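Long-range contacts in alpha-l-arabinofuranosidase domain protein (Thermotoga maritima, PDB 4ATW), which probably hydrolyses terminal alpha-L-arabinofuranosyl residues from arabinose-containing polysaccharides and oligosaccharides, as a heat-stable glycoside hydrolase: residues L138-G143 / F201-I205; E281-W285 / F304-L309. One frame throughout, in Å; residues are numbered along the deposited sequence.

Interaction 1: L138-G143 / F201-I205; sequences LEYCNG and FDPTI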
loop_
_atom_site.group_PDB
_atom_site.type_symbol
_atom_site.label_atom_id
_atom_site.label_comp_id
_atom_site.label_asym_id
_atom_site.label_seq_id
_atom_site.Cartn_x
_atom_site.Cartn_y
_atom_site.Cartn_z
ATOM N N LEU A 138 -11.091 -13.548 15.274
ATOM C CA LEU A 138 -9.715 -13.983 15.499
ATOM C C LEU A 138 -9.738 -15.500 15.839
ATOM O O LEU A 138 -8.932 -16.257 15.306
ATOM C CB LEU A 138 -9.092 -13.171 16.634
ATOM C CG LEU A 138 -7.628 -13.438 16.934
ATOM C CD1 LEU A 138 -6.770 -12.976 15.827
ATOM C CD2 LEU A 138 -7.275 -12.743 18.216
ATOM N N GLU A 139 -10.635 -15.938 16.723
ATOM C CA GLU A 139 -10.749 -17.368 17.018
ATOM C C GLU A 139 -10.908 -18.083 15.669
ATOM O O GLU A 139 -10.139 -18.986 15.342
ATOM C CB GLU A 139 -11.999 -17.685 17.838
ATOM C CG GLU A 139 -11.865 -17.630 19.313
ATOM C CD GLU A 139 -13.172 -18.000 20.002
ATOM O OE1 GLU A 139 -13.799 -19.024 19.582
ATOM O OE2 GLU A 139 -13.555 -17.265 20.964
ATOM N N TYR A 140 -11.915 -17.675 14.891
ATOM C CA TYR A 140 -12.192 -18.273 13.603
ATOM C C TYR A 140 -11.002 -18.321 12.657
ATOM O O TYR A 140 -10.825 -19.311 11.975
ATOM C CB TYR A 140 -13.361 -17.571 12.932
ATOM C CG TYR A 140 -13.777 -18.183 11.613
ATOM C CD1 TYR A 140 -13.213 -17.773 10.414
ATOM C CD2 TYR A 140 -14.748 -19.190 11.574
ATOM C CE1 TYR A 140 -13.603 -18.338 9.202
ATOM C CE2 TYR A 140 -15.148 -19.782 10.366
ATOM C CZ TYR A 140 -14.574 -19.349 9.181
ATOM O OH TYR A 140 -14.963 -19.932 7.983
ATOM N N CYS A 141 -10.181 -17.283 12.620
ATOM C CA CYS A 141 -9.030 -17.288 11.731
ATOM C C CYS A 141 -7.782 -17.995 12.248
ATOM O O CYS A 141 -7.178 -18.792 11.531
ATOM C CB CYS A 141 -8.618 -15.879 11.383
ATOM S SG CYS A 141 -9.814 -15.011 10.506
ATOM N N ASN A 142 -7.351 -17.669 13.460
ATOM C CA ASN A 142 -6.155 -18.288 14.021
ATOM C C ASN A 142 -5.994 -19.492 14.914
ATOM O O ASN A 142 -5.551 -20.546 14.454
ATOM C CB ASN A 142 -5.310 -17.203 14.690
ATOM C CG ASN A 142 -4.930 -16.092 13.726
ATOM O OD1 ASN A 142 -5.418 -16.055 12.605
ATOM N ND2 ASN A 142 -4.061 -15.186 14.158
ATOM N N GLY A 143 -6.337 -19.364 16.188
ATOM C CA GLY A 143 -6.276 -20.553 17.029
ATOM C C GLY A 143 -6.808 -21.883 16.551
ATOM O O GLY A 143 -7.700 -21.990 15.697
ATOM N N PHE A 201 -5.408 -13.980 23.597
ATOM C CA PHE A 201 -5.824 -15.137 22.828
ATOM C C PHE A 201 -4.717 -15.569 21.851
ATOM O O PHE A 201 -4.401 -16.760 21.751
ATOM C CB PHE A 201 -7.080 -14.824 22.044
ATOM C CG PHE A 201 -7.558 -15.971 21.217
ATOM C CD1 PHE A 201 -8.243 -17.040 21.805
ATOM C CD2 PHE A 201 -7.279 -16.022 19.855
ATOM C CE1 PHE A 201 -8.634 -18.128 21.049
ATOM C CE2 PHE A 201 -7.670 -17.122 19.084
ATOM C CZ PHE A 201 -8.340 -18.164 19.675
ATOM N N ASP A 202 -4.146 -14.601 21.125
ATOM C CA ASP A 202 -3.073 -14.866 20.172
ATOM C C ASP A 202 -2.004 -13.796 20.243
ATOM O O ASP A 202 -2.058 -12.800 19.511
ATOM C CB ASP A 202 -3.581 -14.897 18.746
ATOM C CG ASP A 202 -2.523 -15.353 17.800
ATOM O OD1 ASP A 202 -1.358 -15.466 18.234
ATOM O OD2 ASP A 202 -2.838 -15.609 16.630
ATOM N N PRO A 203 -0.996 -14.006 21.101
ATOM C CA PRO A 203 0.143 -13.126 21.357
ATOM C C PRO A 203 0.950 -12.762 20.145
ATOM O O PRO A 203 1.574 -11.701 20.099
ATOM C CB PRO A 203 0.962 -13.916 22.356
ATOM C CG PRO A 203 -0.059 -14.629 23.109
ATOM C CD PRO A 203 -0.955 -15.148 22.022
ATOM N N THR A 204 0.927 -13.629 19.147
ATOM C CA THR A 204 1.699 -13.396 17.927
ATOM C C THR A 204 1.209 -12.341 16.954
ATOM O O THR A 204 1.986 -11.900 16.122
ATOM C CB THR A 204 1.845 -14.659 17.129
ATOM O OG1 THR A 204 0.600 -14.934 16.480
ATOM C CG2 THR A 204 2.243 -15.822 18.050
ATOM N N ILE A 205 -0.051 -11.936 17.020
ATOM C CA ILE A 205 -0.508 -10.910 16.096
ATOM C C ILE A 205 0.062 -9.490 16.256
ATOM O O ILE A 205 0.515 -9.055 17.320
ATOM C CB ILE A 205 -2.027 -10.795 16.093
ATOM C CG1 ILE A 205 -2.549 -10.355 17.457
ATOM C CG2 ILE A 205 -2.607 -12.119 15.698
ATOM C CD1 ILE A 205 -4.070 -10.228 17.512
#
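Phe201 and Asp202, in the loop that leads into strand 206-209, run past the last turn of helix 131-141 and the residues just after it, with the CA atoms of Gly143 and Asp202 7.2 Å apart. The ring of Phe201 makes most of the apolar contact. A chi1 of 179° swings the ring away from its own backbone N and lays it against the helix end, where three neighbours meet it obliquely. Leu138 CD2 reaches Phe201 CD2 at 3.7 Å, the two side chains sliding past each other in opposite directions. The Glu139 chain crosses the ring at about a right angle and sets its CG 3.6 Å from Phe201 CZ. It is thus the aliphatic part of Glu139 that packs here, while its OE1 is hydrogen-bonded to Thr147. Gly143 N comes to 3.9 Å from Phe201 CE2.

Leu138 and Ile205 meet tip to tip, CD2 to CD1 at 4.1 Å, and both also rest on Trp167 of strand 166-169. Beside them runs the one hydrogen bond of the contact: Asn142 ND2 donates to Asp202 OD2 over 2.8 Å, nearly straight at 170°. OD2 lies in the amide plane but is approached nearly along its own C-O axis, and the amide and carboxylate planes stand 72° apart. The other oxygen, OD1, accepts from Thr204 N, which makes an Asx turn at the start of the type I turn 202-205, and also from Thr204 OG1; both donors are tilted to the same face of the carboxylate plane. Asn142 OD1 in turn accepts from Val164 N. With both ends of the amide and both carboxylate oxygens engaged, neither flat group can easily rotate, and the buried Asn142 bridges three chain segments: its own helix end, the approach to strand 166-169 and the turn before strand 206-209.

Interaction 2: E281-W285 / F304-L309; sequences EWNVW and FACGVL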
loop_
_atom_site.group_PDB
_atom_site.type_symbol
_atom_site.label_atom_id
_atom_site.label_comp_id
_atom_site.label_asym_id
_atom_site.label_seq_id
_atom_site.Cartn_x
_atom_site.Cartn_y
_atom_site.Cartn_z
ATOM N N GLU A 281 -2.998 3.133 3.803
ATOM C CA GLU A 281 -3.946 3.677 2.853
ATOM C C GLU A 281 -3.317 4.886 2.189
ATOM O O GLU A 281 -3.201 5.945 2.797
ATOM C CB GLU A 281 -5.221 4.085 3.581
ATOM C CG GLU A 281 -6.423 3.352 3.077
ATOM C CD GLU A 281 -7.776 3.822 3.660
ATOM O OE1 GLU A 281 -8.263 4.910 3.268
ATOM O OE2 GLU A 281 -8.374 3.093 4.503
ATOM N N TRP A 282 -2.880 4.735 0.946
ATOM C CA TRP A 282 -2.276 5.857 0.232
ATOM C C TRP A 282 -2.089 5.935 -1.284
ATOM O O TRP A 282 -1.236 5.273 -1.852
ATOM C CB TRP A 282 -0.790 5.945 0.562
ATOM C CG TRP A 282 0.040 4.842 -0.039
ATOM C CD1 TRP A 282 0.296 3.617 0.506
ATOM C CD2 TRP A 282 0.738 4.887 -1.288
ATOM N NE1 TRP A 282 1.124 2.896 -0.324
ATOM C CE2 TRP A 282 1.409 3.648 -1.435
ATOM C CE3 TRP A 282 0.866 5.859 -2.304
ATOM C CZ2 TRP A 282 2.211 3.345 -2.569
ATOM C CZ3 TRP A 282 1.677 5.564 -3.444
ATOM C CH2 TRP A 282 2.332 4.316 -3.555
ATOM N N ASN A 283 -2.872 6.768 -1.934
ATOM C CA ASN A 283 -2.737 6.924 -3.362
ATOM C C ASN A 283 -3.091 8.334 -3.783
ATOM O O ASN A 283 -3.216 9.253 -2.955
ATOM C CB ASN A 283 -3.857 5.997 -3.783
ATOM C CG ASN A 283 -3.810 5.642 -5.259
ATOM O OD1 ASN A 283 -3.281 6.386 -6.077
ATOM N ND2 ASN A 283 -4.388 4.488 -5.603
ATOM N N VAL A 284 -3.245 8.515 -5.081
ATOM C CA VAL A 284 -3.632 9.810 -5.607
ATOM C C VAL A 284 -5.124 9.712 -5.655
ATOM O O VAL A 284 -5.654 8.663 -5.967
ATOM C CB VAL A 284 -3.107 9.997 -7.014
ATOM C CG1 VAL A 284 -3.882 11.069 -7.708
ATOM C CG2 VAL A 284 -1.612 10.302 -6.957
ATOM N N TRP A 285 -5.800 10.789 -5.328
ATOM C CA TRP A 285 -7.238 10.774 -5.364
ATOM C C TRP A 285 -7.759 12.190 -5.254
ATOM O O TRP A 285 -7.731 12.793 -4.174
ATOM C CB TRP A 285 -7.756 9.922 -4.218
ATOM C CG TRP A 285 -9.241 9.977 -4.037
ATOM C CD1 TRP A 285 -10.161 10.391 -4.949
ATOM C CD2 TRP A 285 -9.977 9.589 -2.868
ATOM N NE1 TRP A 285 -11.424 10.289 -4.427
ATOM C CE2 TRP A 285 -11.344 9.799 -3.151
ATOM C CE3 TRP A 285 -9.615 9.088 -1.615
ATOM C CZ2 TRP A 285 -12.348 9.524 -2.232
ATOM C CZ3 TRP A 285 -10.614 8.822 -0.711
ATOM C CH2 TRP A 285 -11.969 9.039 -1.026
ATOM N N PHE A 304 4.264 9.705 -9.136
ATOM C CA PHE A 304 4.106 9.947 -7.710
ATOM C C PHE A 304 4.228 8.627 -6.974
ATOM O O PHE A 304 4.913 8.517 -5.960
ATOM C CB PHE A 304 2.741 10.562 -7.415
ATOM C CG PHE A 304 2.355 10.468 -5.972
ATOM C CD1 PHE A 304 2.798 11.427 -5.049
ATOM C CD2 PHE A 304 1.640 9.372 -5.513
ATOM C CE1 PHE A 304 2.539 11.286 -3.694
ATOM C CE2 PHE A 304 1.382 9.225 -4.165
ATOM C CZ PHE A 304 1.836 10.186 -3.250
ATOM N N ALA A 305 3.537 7.631 -7.504
ATOM C CA ALA A 305 3.533 6.307 -6.930
ATOM C C ALA A 305 4.947 5.775 -6.928
ATOM O O ALA A 305 5.411 5.142 -5.970
ATOM C CB ALA A 305 2.623 5.406 -7.756
ATOM N N CYS A 306 5.635 6.048 -8.023
ATOM C CA CYS A 306 6.991 5.585 -8.172
ATOM C C CYS A 306 7.846 6.189 -7.050
ATOM O O CYS A 306 8.599 5.491 -6.354
ATOM C CB CYS A 306 7.490 5.992 -9.557
ATOM S SG CYS A 306 8.041 4.580 -10.552
ATOM N N GLY A 307 7.689 7.492 -6.871
ATOM C CA GLY A 307 8.440 8.201 -5.856
ATOM C C GLY A 307 8.163 7.720 -4.447
ATOM O O GLY A 307 9.085 7.560 -3.618
ATOM N N VAL A 308 6.885 7.508 -4.157
ATOM C CA VAL A 308 6.514 7.016 -2.849
ATOM C C VAL A 308 7.280 5.714 -2.551
ATOM O O VAL A 308 7.902 5.570 -1.498
ATOM C CB VAL A 308 4.987 6.773 -2.769
ATOM C CG1 VAL A 308 4.623 6.128 -1.437
ATOM C CG2 VAL A 308 4.257 8.101 -2.903
ATOM N N LEU A 309 7.252 4.777 -3.494
ATOM C CA LEU A 309 7.949 3.499 -3.300
ATOM C C LEU A 309 9.437 3.699 -3.041
ATOM O O LEU A 309 10.035 2.996 -2.221
ATOM C CB LEU A 309 7.749 2.565 -4.512
ATOM C CG LEU A 309 6.349 1.979 -4.702
ATOM C CD1 LEU A 309 6.311 1.214 -6.005
ATOM C CD2 LEU A 309 5.974 1.104 -3.531
#
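Trp282 points from the end of strand 276-284 at helix 299-313, and Val284 flanks it; the helix runs back past them at 153° with the local axes 9.4 Å apart. The tight part centres on Val308. Its CG1 sits over one face of the indole, 3.6 Å from the centroid of the six-membered ring and only 12° off the normal, a CH-pi contact. The valine and the tryptophan come at each other from opposite directions, and the Trp282 torsions, chi1 71° with chi2 near -90°, bring the six-membered ring of the indole to the helix. One helical turn earlier, Phe304 CE2 meets the indole at its edge, close to the ring plane, 3.7 Å from Trp282 CZ3. Val308 CG2 in turn lies over a face of the Phe304 ring, so this one valine packs on both aromatic rings. Val284 extends the apolar patch along the strand, its CG2 resting obliquely 3.7 Å from Phe304 CD2.

The packing thins on the Ala305 and Leu309 side. Trp282 CH2 stands 4.3 Å from Ala305 CB, and Trp282 CZ2 is 4.5 Å from Leu309 CD2. This looser flank does not face solvent, because helix 345-355 covers it: Phe350 touches Trp282 and Ile353 touches Leu309. On the far side of helix 299-313, Cys306 points away from the strand and forms a disulfide with Cys476 in the strand 475-481 of the mixed sheet. Strand 276-284, helix 299-313 and strand 321-322 make up a beta-alpha-beta unit, the seventh-to-eighth-strand crossover of a (beta/alpha)8 barrel, with a strand-to-helix apolar layer such as this fold has between its strands and the helices that surround them.

Overall arrangement
Interactions 1 and 2 belong to the same (beta/alpha)8 barrel but do not touch: their centres are about 32 Å apart and their nearest atoms about 18 Å. Interaction 1 is peripheral, its centre about 24 Å from the centre of the chain; it joins the end of helix 131-141 to the loop before the fifth strand, 206-209, probably at the end of the barrel away from the active-site mouth. Interaction 2 has its centre about 8 Å from that of the chain, near the C-terminal end of the seventh strand, where related glycosidases carry a catalytic glutamate. Glu281 there forms a salt bridge with Arg66 and a hydrogen bond with Tyr237, consistent with a place in the active site. Interaction 2 thus probably backs that region.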